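Local coordinates for protein superoxide dismutase (Porphyromonas gingivalis, PDB 1UES) that catalyses the dismutation of superoxide into dioxygen and hydrogen peroxide at a single manganese or iron ion in each subunit of a homodimer, at residues Leu72-Tyr77 against Thr155-Glu160; Ile6-Ala11 against Leu76-Phe81; Lys21-Phe26 against Tyr163-Gln168. The protein carries 1 engineered substitution. One frame throughout, in Å; residues are numbered along the deposited sequence.

Interaction 1 of 3, residues Leu72-Tyr77 against Thr155-Glu160; sequences LNHNLY and TFDVWE. Engineered in segment 155-160: Thr-155 (natural residue Gly). With MN (manganese (II) ion), chain E.
His-74 and Asp-157 meet through a manganese ion. His-74 NE2 binds the metal at 2.2 Å and Asp-157 OD2 at 2.1 Å, so the two ligand atoms come near each other without bonding directly. The ring and the carboxylate lie nearly perpendicular, 84° between their planes. His-27, His-161 and water 2 complete five ligands. Asp-157 CG stands anti to its backbone N (chi1 -172°), which carries the carboxylate toward the metal.

Second-shell bonds hold the ligands. Asp-157 OD1, the oxygen that is not a ligand, accepts at 3.1 Å from Trp-159 N, which comes from above the carboxylate plane and closes an Asx turn; OD1 also takes a weak bond from water 2. On the helix side, His-74 ND1 is bonded to Gln-70 O one turn earlier.

Most of the remaining contact is made by Tyr-77. Asp-157 CB sits over one face of its ring, 4.0 Å from the centroid and 27° off the normal, a CH-pi contact. Thr-155 O lies in the ring plane at the edge, 3.6 Å from Tyr-77 CD1. Engineered Thr-155 places CG2 3.9 Å from Tyr-77 CB. Water 1 joins Tyr-77 OH to Asp-157 O.

Helix 62-79 and strand 151-157 thus bring ligands from the alpha-hairpin and C-terminal domains to one ion. With no direct hydrogen bond between the segments, the polar links between them run through the metal and water 1.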
loop_
_atom_site.group_PDB
_atom_site.type_symbol
_atom_site.label_atom_id
_atom_site.label_comp_id
_atom_site.label_asym_id
_atom_site.label_seq_id
_atom_site.Cartn_x
_atom_site.Cartn_y
_atom_site.Cartn_z
ATOM N N LEU A 72 5.259 -15.571 4.005
ATOM C CA LEU A 72 4.837 -16.086 5.288
ATOM C C LEU A 72 3.530 -15.457 5.782
ATOM O O LEU A 72 2.645 -16.154 6.278
ATOM C CB LEU A 72 5.947 -15.863 6.316
ATOM C CG LEU A 72 5.523 -16.280 7.718
ATOM C CD1 LEU A 72 5.242 -17.768 7.750
ATOM C CD2 LEU A 72 6.606 -15.893 8.728
ATOM N N ASN A 73 3.409 -14.143 5.638
ATOM C CA ASN A 73 2.217 -13.459 6.090
ATOM C C ASN A 73 0.989 -14.036 5.367
ATOM O O ASN A 73 -0.030 -14.313 5.988
ATOM C CB ASN A 73 2.297 -11.934 5.806
ATOM C CG ASN A 73 3.091 -11.175 6.869
ATOM O OD1 ASN A 73 2.968 -11.474 8.044
ATOM N ND2 ASN A 73 3.891 -10.192 6.450
ATOM N N HIS A 74 1.079 -14.204 4.057
ATOM C CA HIS A 74 -0.080 -14.705 3.321
ATOM C C HIS A 74 -0.372 -16.139 3.651
ATOM O O HIS A 74 -1.531 -16.524 3.688
ATOM C CB HIS A 74 0.111 -14.529 1.821
ATOM C CG HIS A 74 0.010 -13.102 1.393
ATOM N ND1 HIS A 74 1.089 -12.255 1.387
ATOM C CD2 HIS A 74 -1.052 -12.362 1.013
ATOM C CE1 HIS A 74 0.708 -11.044 1.023
ATOM N NE2 HIS A 74 -0.591 -11.081 0.787
ATOM N N ASN A 75 0.669 -16.942 3.862
ATOM C CA ASN A 75 0.441 -18.338 4.196
ATOM C C ASN A 75 -0.375 -18.474 5.464
ATOM O O ASN A 75 -1.307 -19.265 5.503
ATOM C CB ASN A 75 1.763 -19.101 4.306
ATOM C CG ASN A 75 2.414 -19.326 2.944
ATOM O OD1 ASN A 75 1.810 -19.042 1.905
ATOM N ND2 ASN A 75 3.648 -19.849 2.943
ATOM N N LEU A 76 -0.046 -17.702 6.493
ATOM C CA LEU A 76 -0.797 -17.721 7.736
ATOM C C LEU A 76 -2.179 -17.078 7.557
ATOM O O LEU A 76 -3.185 -17.523 8.103
ATOM C CB LEU A 76 -0.007 -16.965 8.803
ATOM C CG LEU A 76 1.315 -17.672 9.168
ATOM C CD1 LEU A 76 2.192 -16.741 9.957
ATOM C CD2 LEU A 76 1.030 -18.964 9.963
ATOM N N TYR A 77 -2.229 -16.001 6.793
ATOM C CA TYR A 77 -3.479 -15.307 6.581
ATOM C C TYR A 77 -4.525 -16.199 5.901
ATOM O O TYR A 77 -5.627 -16.410 6.412
ATOM C CB TYR A 77 -3.173 -14.035 5.753
ATOM C CG TYR A 77 -4.371 -13.281 5.223
ATOM C CD1 TYR A 77 -5.022 -12.335 6.008
ATOM C CD2 TYR A 77 -4.773 -13.428 3.884
ATOM C CE1 TYR A 77 -6.044 -11.534 5.479
ATOM C CE2 TYR A 77 -5.791 -12.627 3.342
ATOM C CZ TYR A 77 -6.412 -11.677 4.151
ATOM O OH TYR A 77 -7.313 -10.789 3.605
ATOM N N THR A 155 -3.653 -12.584 11.766
ATOM C CA THR A 155 -3.324 -11.329 11.087
ATOM C C THR A 155 -4.396 -10.844 10.148
ATOM O O THR A 155 -5.088 -11.640 9.513
ATOM C CB THR A 155 -1.978 -11.416 10.285
ATOM O OG1 THR A 155 -1.619 -10.099 9.839
ATOM C CG2 THR A 155 -2.097 -12.355 9.046
ATOM N N PHE A 156 -4.545 -9.516 10.062
ATOM C CA PHE A 156 -5.462 -8.920 9.102
ATOM C C PHE A 156 -4.527 -8.169 8.104
ATOM O O PHE A 156 -3.670 -7.405 8.512
ATOM C CB PHE A 156 -6.407 -7.906 9.748
ATOM C CG PHE A 156 -7.519 -8.518 10.575
ATOM C CD1 PHE A 156 -7.675 -9.900 10.665
ATOM C CD2 PHE A 156 -8.407 -7.690 11.259
ATOM C CE1 PHE A 156 -8.710 -10.473 11.433
ATOM C CE2 PHE A 156 -9.445 -8.239 12.031
ATOM C CZ PHE A 156 -9.599 -9.621 12.120
ATOM N N ASP A 157 -4.668 -8.460 6.818
ATOM C CA ASP A 157 -3.871 -7.813 5.780
ATOM C C ASP A 157 -4.518 -6.465 5.480
ATOM O O ASP A 157 -5.713 -6.426 5.122
ATOM C CB ASP A 157 -3.934 -8.711 4.556
ATOM C CG ASP A 157 -3.006 -8.289 3.446
ATOM O OD1 ASP A 157 -2.288 -7.283 3.603
ATOM O OD2 ASP A 157 -3.049 -9.025 2.425
ATOM N N VAL A 158 -3.764 -5.367 5.625
ATOM C CA VAL A 158 -4.343 -4.072 5.307
ATOM C C VAL A 158 -3.724 -3.449 4.082
ATOM O O VAL A 158 -3.860 -2.247 3.835
ATOM C CB VAL A 158 -4.428 -3.095 6.524
ATOM C CG1 VAL A 158 -5.287 -3.759 7.628
ATOM C CG2 VAL A 158 -3.033 -2.753 7.060
ATOM N N TRP A 159 -3.062 -4.308 3.298
ATOM C CA TRP A 159 -2.568 -3.876 1.991
ATOM C C TRP A 159 -3.923 -3.684 1.286
ATOM O O TRP A 159 -4.829 -4.474 1.469
ATOM C CB TRP A 159 -1.808 -5.002 1.277
ATOM C CG TRP A 159 -0.354 -5.054 1.650
ATOM C CD1 TRP A 159 0.161 -5.318 2.879
ATOM C CD2 TRP A 159 0.750 -4.840 0.778
ATOM N NE1 TRP A 159 1.534 -5.278 2.840
ATOM C CE2 TRP A 159 1.930 -4.985 1.555
ATOM C CE3 TRP A 159 0.863 -4.538 -0.593
ATOM C CZ2 TRP A 159 3.225 -4.836 1.003
ATOM C CZ3 TRP A 159 2.155 -4.394 -1.152
ATOM C CH2 TRP A 159 3.320 -4.544 -0.341
ATOM N N GLU A 160 -4.069 -2.596 0.543
ATOM C CA GLU A 160 -5.342 -2.344 -0.124
ATOM C C GLU A 160 -5.828 -3.444 -1.041
ATOM O O GLU A 160 -7.036 -3.633 -1.186
ATOM C CB GLU A 160 -5.260 -0.998 -0.872
ATOM C CG GLU A 160 -5.118 0.173 0.091
ATOM C CD GLU A 160 -5.003 1.507 -0.610
ATOM O OE1 GLU A 160 -4.187 1.609 -1.550
ATOM O OE2 GLU A 160 -5.744 2.440 -0.235
HETATM MN MN MN E . -1.942 -9.346 0.709
HETATM O O HOH W 1 -7.514 -8.627 4.968
HETATM O O HOH W 2 -0.343 -8.137 1.709
#

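Interaction 2 of 3, residues Ile6-Ala11 against Leu76-Phe81; sequences ISLPYA and LYFTQF
Tyr-10 OH donates to Phe-78 O at 2.8 Å, the sole hydrogen bond between 6-11 and 76-81. The angle at the carbonyl oxygen is 119°, and the donor is tilted 26° from the carbonyl plane. From the tyrosine's side the acceptor lies at the ring edge, in the ring plane. A second carbonyl approaches the same ring obliquely: Phe-81 O is 3.1 Å from Tyr-10 CE2. Tyr-10 CG stands between the backbone N and the carbonyl carbon (chi1 42°), which sets the direction in which the ring leaves the backbone.

The phenol oxygen also touches carbon. Tyr-10 OH is 3.6 Å from Phe-78 CB and lies near the plane of the Phe-78 ring, at its edge. Leu-8 CD2 comes to the same methylene, 3.7 Å from Phe-78 CB, and reaches the ring obliquely. Within the irregular N-terminal segment, CB of Leu-8 lies over one face of the Tyr-10 ring, offset toward the rim.

This segment precedes helix 21-42 and crosses the C-terminal end of helix 62-79, both elements of the alpha-hairpin domain of iron/manganese superoxide dismutases. Leu-8 packs also on Val-24 and His-28 of helix 21-42, while the Phe-78 ring meets His-27, a metal ligand, edge-to-face. The Phe-78 side chain comes within about 6 Å of the manganese and touches this ligand, which places it in the second shell.

Looser apolar contacts extend the interface along the segment. Ile-6 CD1 reaches Phe-78 CB and Thr-79 CG2, each at 4.3 Å, and Pro-9 CG approaches the same threonine methyl at 4.4 Å. The hydroxyl of Thr-79 is engaged elsewhere, bonded to Asn-75 O in its own helix.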
loop_
_atom_site.group_PDB
_atom_site.type_symbol
_atom_site.label_atom_id
_atom_site.label_comp_id
_atom_site.label_asym_id
_atom_site.label_seq_id
_atom_site.Cartn_x
_atom_site.Cartn_y
_atom_site.Cartn_z
ATOM N N ILE A 6 0.891 -21.925 -1.755
ATOM C CA ILE A 6 0.054 -22.819 -0.979
ATOM C C ILE A 6 -1.306 -23.137 -1.618
ATOM O O ILE A 6 -1.896 -22.342 -2.337
ATOM C CB ILE A 6 -0.177 -22.290 0.445
ATOM C CG1 ILE A 6 -0.832 -20.904 0.392
ATOM C CG2 ILE A 6 1.147 -22.227 1.195
ATOM C CD1 ILE A 6 -1.509 -20.559 1.652
ATOM N N SER A 7 -1.774 -24.346 -1.372
ATOM C CA SER A 7 -3.067 -24.753 -1.891
ATOM C C SER A 7 -4.012 -24.315 -0.781
ATOM O O SER A 7 -3.681 -24.463 0.382
ATOM C CB SER A 7 -3.092 -26.269 -2.063
ATOM O OG SER A 7 -2.921 -26.871 -0.795
ATOM N N LEU A 8 -5.164 -23.749 -1.130
ATOM C CA LEU A 8 -6.113 -23.285 -0.119
ATOM C C LEU A 8 -6.886 -24.450 0.476
ATOM O O LEU A 8 -7.211 -25.396 -0.230
ATOM C CB LEU A 8 -7.084 -22.282 -0.726
ATOM C CG LEU A 8 -6.420 -21.004 -1.208
ATOM C CD1 LEU A 8 -7.452 -20.219 -1.968
ATOM C CD2 LEU A 8 -5.871 -20.192 -0.021
ATOM N N PRO A 9 -7.185 -24.391 1.788
ATOM C CA PRO A 9 -7.918 -25.437 2.507
ATOM C C PRO A 9 -9.432 -25.365 2.340
ATOM O O PRO A 9 -10.164 -26.099 3.012
ATOM C CB PRO A 9 -7.491 -25.241 3.965
ATOM C CG PRO A 9 -6.982 -23.855 4.067
ATOM C CD PRO A 9 -6.801 -23.284 2.684
ATOM N N TYR A 10 -9.873 -24.500 1.434
ATOM C CA TYR A 10 -11.294 -24.297 1.143
ATOM C C TYR A 10 -11.466 -23.867 -0.315
ATOM O O TYR A 10 -10.498 -23.513 -0.988
ATOM C CB TYR A 10 -11.857 -23.216 2.073
ATOM C CG TYR A 10 -10.938 -22.038 2.248
ATOM C CD1 TYR A 10 -10.839 -21.048 1.259
ATOM C CD2 TYR A 10 -10.150 -21.917 3.385
ATOM C CE1 TYR A 10 -9.977 -19.980 1.391
ATOM C CE2 TYR A 10 -9.278 -20.851 3.540
ATOM C CZ TYR A 10 -9.189 -19.885 2.533
ATOM O OH TYR A 10 -8.250 -18.895 2.627
ATOM N N ALA A 11 -12.708 -23.909 -0.804
ATOM C CA ALA A 11 -13.037 -23.533 -2.172
ATOM C C ALA A 11 -12.768 -22.038 -2.327
ATOM O O ALA A 11 -12.886 -21.295 -1.341
ATOM C CB ALA A 11 -14.507 -23.831 -2.430
ATOM N N LEU A 76 -0.046 -17.702 6.493
ATOM C CA LEU A 76 -0.797 -17.721 7.736
ATOM C C LEU A 76 -2.179 -17.078 7.557
ATOM O O LEU A 76 -3.185 -17.523 8.103
ATOM C CB LEU A 76 -0.007 -16.965 8.803
ATOM C CG LEU A 76 1.315 -17.672 9.168
ATOM C CD1 LEU A 76 2.192 -16.741 9.957
ATOM C CD2 LEU A 76 1.030 -18.964 9.963
ATOM N N TYR A 77 -2.229 -16.001 6.793
ATOM C CA TYR A 77 -3.479 -15.307 6.581
ATOM C C TYR A 77 -4.525 -16.199 5.901
ATOM O O TYR A 77 -5.627 -16.410 6.412
ATOM C CB TYR A 77 -3.173 -14.035 5.753
ATOM C CG TYR A 77 -4.371 -13.281 5.223
ATOM C CD1 TYR A 77 -5.022 -12.335 6.008
ATOM C CD2 TYR A 77 -4.773 -13.428 3.884
ATOM C CE1 TYR A 77 -6.044 -11.534 5.479
ATOM C CE2 TYR A 77 -5.791 -12.627 3.342
ATOM C CZ TYR A 77 -6.412 -11.677 4.151
ATOM O OH TYR A 77 -7.313 -10.789 3.605
ATOM N N PHE A 78 -4.188 -16.794 4.771
ATOM C CA PHE A 78 -5.208 -17.597 4.112
ATOM C C PHE A 78 -5.561 -18.836 4.906
ATOM O O PHE A 78 -6.695 -19.273 4.883
ATOM C CB PHE A 78 -4.776 -18.011 2.715
ATOM C CG PHE A 78 -4.753 -16.873 1.737
ATOM C CD1 PHE A 78 -3.550 -16.477 1.160
ATOM C CD2 PHE A 78 -5.926 -16.182 1.424
ATOM C CE1 PHE A 78 -3.505 -15.414 0.292
ATOM C CE2 PHE A 78 -5.872 -15.087 0.536
ATOM C CZ PHE A 78 -4.668 -14.725 -0.015
ATOM N N THR A 79 -4.614 -19.399 5.623
ATOM C CA THR A 79 -4.962 -20.630 6.328
ATOM C C THR A 79 -5.758 -20.462 7.611
ATOM O O THR A 79 -6.221 -21.454 8.182
ATOM C CB THR A 79 -3.721 -21.505 6.602
ATOM O OG1 THR A 79 -2.726 -20.768 7.320
ATOM C CG2 THR A 79 -3.170 -22.013 5.298
ATOM N N GLN A 80 -5.984 -19.230 8.044
ATOM C CA GLN A 80 -6.696 -19.060 9.299
ATOM C C GLN A 80 -8.186 -18.849 9.127
ATOM O O GLN A 80 -8.898 -18.741 10.121
ATOM C CB GLN A 80 -6.115 -17.886 10.091
ATOM C CG GLN A 80 -6.489 -16.537 9.481
ATOM C CD GLN A 80 -5.564 -15.378 9.825
ATOM O OE1 GLN A 80 -4.597 -15.482 10.599
ATOM N NE2 GLN A 80 -5.866 -14.235 9.231
ATOM N N PHE A 81 -8.635 -18.801 7.884
ATOM C CA PHE A 81 -10.049 -18.554 7.574
ATOM C C PHE A 81 -10.807 -19.793 7.141
ATOM O O PHE A 81 -10.235 -20.689 6.527
ATOM C CB PHE A 81 -10.163 -17.506 6.441
ATOM C CG PHE A 81 -9.558 -16.172 6.761
ATOM C CD1 PHE A 81 -9.838 -15.517 7.958
ATOM C CD2 PHE A 81 -8.732 -15.535 5.830
ATOM C CE1 PHE A 81 -9.304 -14.245 8.220
ATOM C CE2 PHE A 81 -8.201 -14.268 6.083
ATOM C CZ PHE A 81 -8.484 -13.623 7.273
#

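Interaction 3 of 3, residues Lys21-Phe26 against Tyr163-Gln168; sequences KETVEF and YYLTYQ
Thr-23 and Leu-165 form the close part of this contact, their side chains sliding past each other in opposite directions. Thr-23 OG1 lies 3.8 Å from Leu-165 CB and the same distance from Leu-165 CD1, so the hydroxyl rests against the leucine side chain from CB to CD1. Leu-165 CG, anti to the carbonyl carbon (chi1 -67°), leads toward helix 21-42. There CD1 approaches the Phe-26 ring obliquely, 4.2 Å from Phe-26 CD2, and stands 4.4 Å from Glu-22 CB on the exposed side.

The polar side is looser and mediated by solvent: no hydrogen bond passes directly between the segments. Water 4 bridges Thr-23 OG1, at 2.7 Å, and Thr-166 OG1, at 2.6 Å. Water 3 accepts from Leu-165 N at 2.9 Å and contacts Thr-23 OG1 at 3.1 Å. One hydroxyl thus meets two waters. The small buried area, 161 Å² over both segments, agrees with a contact carried mainly by Leu-165 and Thr-23.

The second subunit closes on the same region: Phe-26 packs on Gln-168 of that subunit, Leu-165 on its Tyr-164, and Tyr-164 OH bonds to its His-31, so the contact borders the dimer interface. Thr-23 is one turn before the metal ligand His-27. Here the first turns of helix 21-42, in the alpha-hairpin domain, meet the short helix 164-167 of the C-terminal domain, which follows strand 151-157 in the chain.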
loop_
_atom_site.group_PDB
_atom_site.type_symbol
_atom_site.label_atom_id
_atom_site.label_comp_id
_atom_site.label_asym_id
_atom_site.label_seq_id
_atom_site.Cartn_x
_atom_site.Cartn_y
_atom_site.Cartn_z
ATOM N N LYS A 21 -14.642 -14.293 -4.290
ATOM C CA LYS A 21 -13.996 -15.257 -5.154
ATOM C C LYS A 21 -12.998 -14.508 -6.046
ATOM O O LYS A 21 -11.893 -14.978 -6.280
ATOM C CB LYS A 21 -15.042 -15.998 -5.999
ATOM C CG LYS A 21 -14.464 -16.567 -7.281
ATOM C CD LYS A 21 -15.506 -17.265 -8.157
ATOM C CE LYS A 21 -14.787 -18.156 -9.208
ATOM N NZ LYS A 21 -14.576 -19.520 -8.655
ATOM N N GLU A 22 -13.384 -13.328 -6.513
ATOM C CA GLU A 22 -12.527 -12.536 -7.372
ATOM C C GLU A 22 -11.287 -12.094 -6.593
ATOM O O GLU A 22 -10.168 -12.122 -7.114
ATOM C CB GLU A 22 -13.316 -11.325 -7.898
ATOM C CG GLU A 22 -14.498 -11.701 -8.843
ATOM C CD GLU A 22 -15.860 -12.021 -8.140
ATOM O OE1 GLU A 22 -15.965 -12.094 -6.879
ATOM O OE2 GLU A 22 -16.866 -12.220 -8.898
ATOM N N THR A 23 -11.489 -11.684 -5.345
ATOM C CA THR A 23 -10.343 -11.282 -4.530
ATOM C C THR A 23 -9.413 -12.465 -4.285
ATOM O O THR A 23 -8.182 -12.309 -4.393
ATOM C CB THR A 23 -10.803 -10.634 -3.221
ATOM O OG1 THR A 23 -11.344 -9.358 -3.558
ATOM C CG2 THR A 23 -9.626 -10.378 -2.269
ATOM N N VAL A 24 -9.953 -13.633 -3.959
ATOM C CA VAL A 24 -9.081 -14.795 -3.756
ATOM C C VAL A 24 -8.284 -15.069 -5.053
ATOM O O VAL A 24 -7.062 -15.320 -5.015
ATOM C CB VAL A 24 -9.902 -16.060 -3.367
ATOM C CG1 VAL A 24 -9.010 -17.286 -3.388
ATOM C CG2 VAL A 24 -10.536 -15.872 -1.996
ATOM N N GLU A 25 -8.952 -14.998 -6.206
ATOM C CA GLU A 25 -8.263 -15.230 -7.480
ATOM C C GLU A 25 -7.041 -14.290 -7.679
ATOM O O GLU A 25 -5.966 -14.731 -8.107
ATOM C CB GLU A 25 -9.269 -15.105 -8.649
ATOM C CG GLU A 25 -8.637 -14.683 -9.960
ATOM C CD GLU A 25 -9.550 -14.869 -11.156
ATOM O OE1 GLU A 25 -9.084 -14.658 -12.313
ATOM O OE2 GLU A 25 -10.738 -15.223 -10.938
ATOM N N PHE A 26 -7.167 -13.001 -7.366
ATOM C CA PHE A 26 -6.030 -12.115 -7.527
ATOM C C PHE A 26 -5.075 -12.137 -6.324
ATOM O O PHE A 26 -3.850 -12.168 -6.479
ATOM C CB PHE A 26 -6.522 -10.670 -7.768
ATOM C CG PHE A 26 -7.128 -10.490 -9.113
ATOM C CD1 PHE A 26 -6.297 -10.356 -10.222
ATOM C CD2 PHE A 26 -8.501 -10.540 -9.291
ATOM C CE1 PHE A 26 -6.818 -10.280 -11.516
ATOM C CE2 PHE A 26 -9.053 -10.468 -10.577
ATOM C CZ PHE A 26 -8.207 -10.340 -11.700
ATOM N N TYR A 163 -8.684 -5.872 0.062
ATOM C CA TYR A 163 -10.096 -5.552 0.237
ATOM C C TYR A 163 -10.641 -4.556 -0.759
ATOM O O TYR A 163 -11.843 -4.336 -0.800
ATOM C CB TYR A 163 -10.311 -4.971 1.665
ATOM C CG TYR A 163 -9.487 -3.730 2.021
ATOM C CD1 TYR A 163 -9.892 -2.443 1.599
ATOM C CD2 TYR A 163 -8.290 -3.821 2.731
ATOM C CE1 TYR A 163 -9.130 -1.300 1.878
ATOM C CE2 TYR A 163 -7.519 -2.706 3.014
ATOM C CZ TYR A 163 -7.943 -1.430 2.588
ATOM O OH TYR A 163 -7.260 -0.287 2.909
ATOM N N TYR A 164 -9.796 -3.960 -1.579
ATOM C CA TYR A 164 -10.297 -2.909 -2.450
ATOM C C TYR A 164 -11.404 -3.294 -3.428
ATOM O O TYR A 164 -12.301 -2.498 -3.703
ATOM C CB TYR A 164 -9.133 -2.262 -3.211
ATOM C CG TYR A 164 -9.370 -0.787 -3.374
ATOM C CD1 TYR A 164 -9.166 0.077 -2.313
ATOM C CD2 TYR A 164 -9.889 -0.272 -4.555
ATOM C CE1 TYR A 164 -9.475 1.443 -2.403
ATOM C CE2 TYR A 164 -10.202 1.095 -4.663
ATOM C CZ TYR A 164 -9.994 1.943 -3.565
ATOM O OH TYR A 164 -10.381 3.273 -3.613
ATOM N N LEU A 165 -11.355 -4.507 -3.947
ATOM C CA LEU A 165 -12.365 -4.880 -4.947
ATOM C C LEU A 165 -13.759 -4.875 -4.375
ATOM O O LEU A 165 -14.715 -4.549 -5.092
ATOM C CB LEU A 165 -12.086 -6.255 -5.538
ATOM C CG LEU A 165 -10.837 -6.420 -6.411
ATOM C CD1 LEU A 165 -10.796 -7.851 -6.974
ATOM C CD2 LEU A 165 -10.833 -5.412 -7.537
ATOM N N THR A 166 -13.878 -5.210 -3.096
ATOM C CA THR A 166 -15.196 -5.278 -2.450
ATOM C C THR A 166 -15.534 -4.067 -1.573
ATOM O O THR A 166 -16.694 -3.640 -1.524
ATOM C CB THR A 166 -15.302 -6.567 -1.564
ATOM O OG1 THR A 166 -15.215 -7.741 -2.388
ATOM C CG2 THR A 166 -16.615 -6.602 -0.805
ATOM N N TYR A 167 -14.537 -3.545 -0.861
ATOM C CA TYR A 167 -14.726 -2.446 0.089
ATOM C C TYR A 167 -14.172 -1.095 -0.297
ATOM O O TYR A 167 -14.434 -0.103 0.403
ATOM C CB TYR A 167 -14.085 -2.803 1.417
ATOM C CG TYR A 167 -14.667 -4.020 2.070
ATOM C CD1 TYR A 167 -15.662 -3.891 3.039
ATOM C CD2 TYR A 167 -14.262 -5.313 1.696
ATOM C CE1 TYR A 167 -16.249 -5.002 3.623
ATOM C CE2 TYR A 167 -14.855 -6.439 2.287
ATOM C CZ TYR A 167 -15.849 -6.275 3.240
ATOM O OH TYR A 167 -16.480 -7.373 3.824
ATOM N N GLN A 168 -13.374 -1.074 -1.364
ATOM C CA GLN A 168 -12.702 0.145 -1.781
ATOM C C GLN A 168 -12.021 0.813 -0.577
ATOM O O GLN A 168 -11.268 0.169 0.126
ATOM C CB GLN A 168 -13.670 1.104 -2.486
ATOM C CG GLN A 168 -14.187 0.535 -3.815
ATOM C CD GLN A 168 -15.381 -0.371 -3.617
ATOM O OE1 GLN A 168 -16.334 0.006 -2.943
ATOM N NE2 GLN A 168 -15.330 -1.582 -4.177
HETATM O O HOH W 3 -9.681 -6.822 -3.228
HETATM O O HOH W 4 -13.170 -9.230 -1.631
#

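How the interactions relate
Interaction 1 is the core contact, centred about 3 Å from the centre of the chain, whereas interaction 2 is partly buried and interaction 3 lies at the surface, its centre about 16 Å from that of the chain. Interactions 1 and 2 share helix 62-79, including Leu-76 and Tyr-77, and are tied by a probable hydrogen bond from Gln-80 NE2 to Thr-155 O. Interactions 1 and 3 both join the alpha-hairpin domain to the C-terminal domain and reach the second subunit; interaction 2 stays inside the hairpin domain. Metal coordination is special to interaction 1, interaction 2 alone has a direct hydrogen bond between its segments, and the polar links of interaction 3 are water-mediated. Leu-8 packing on Val-24 connects interactions 2 and 3.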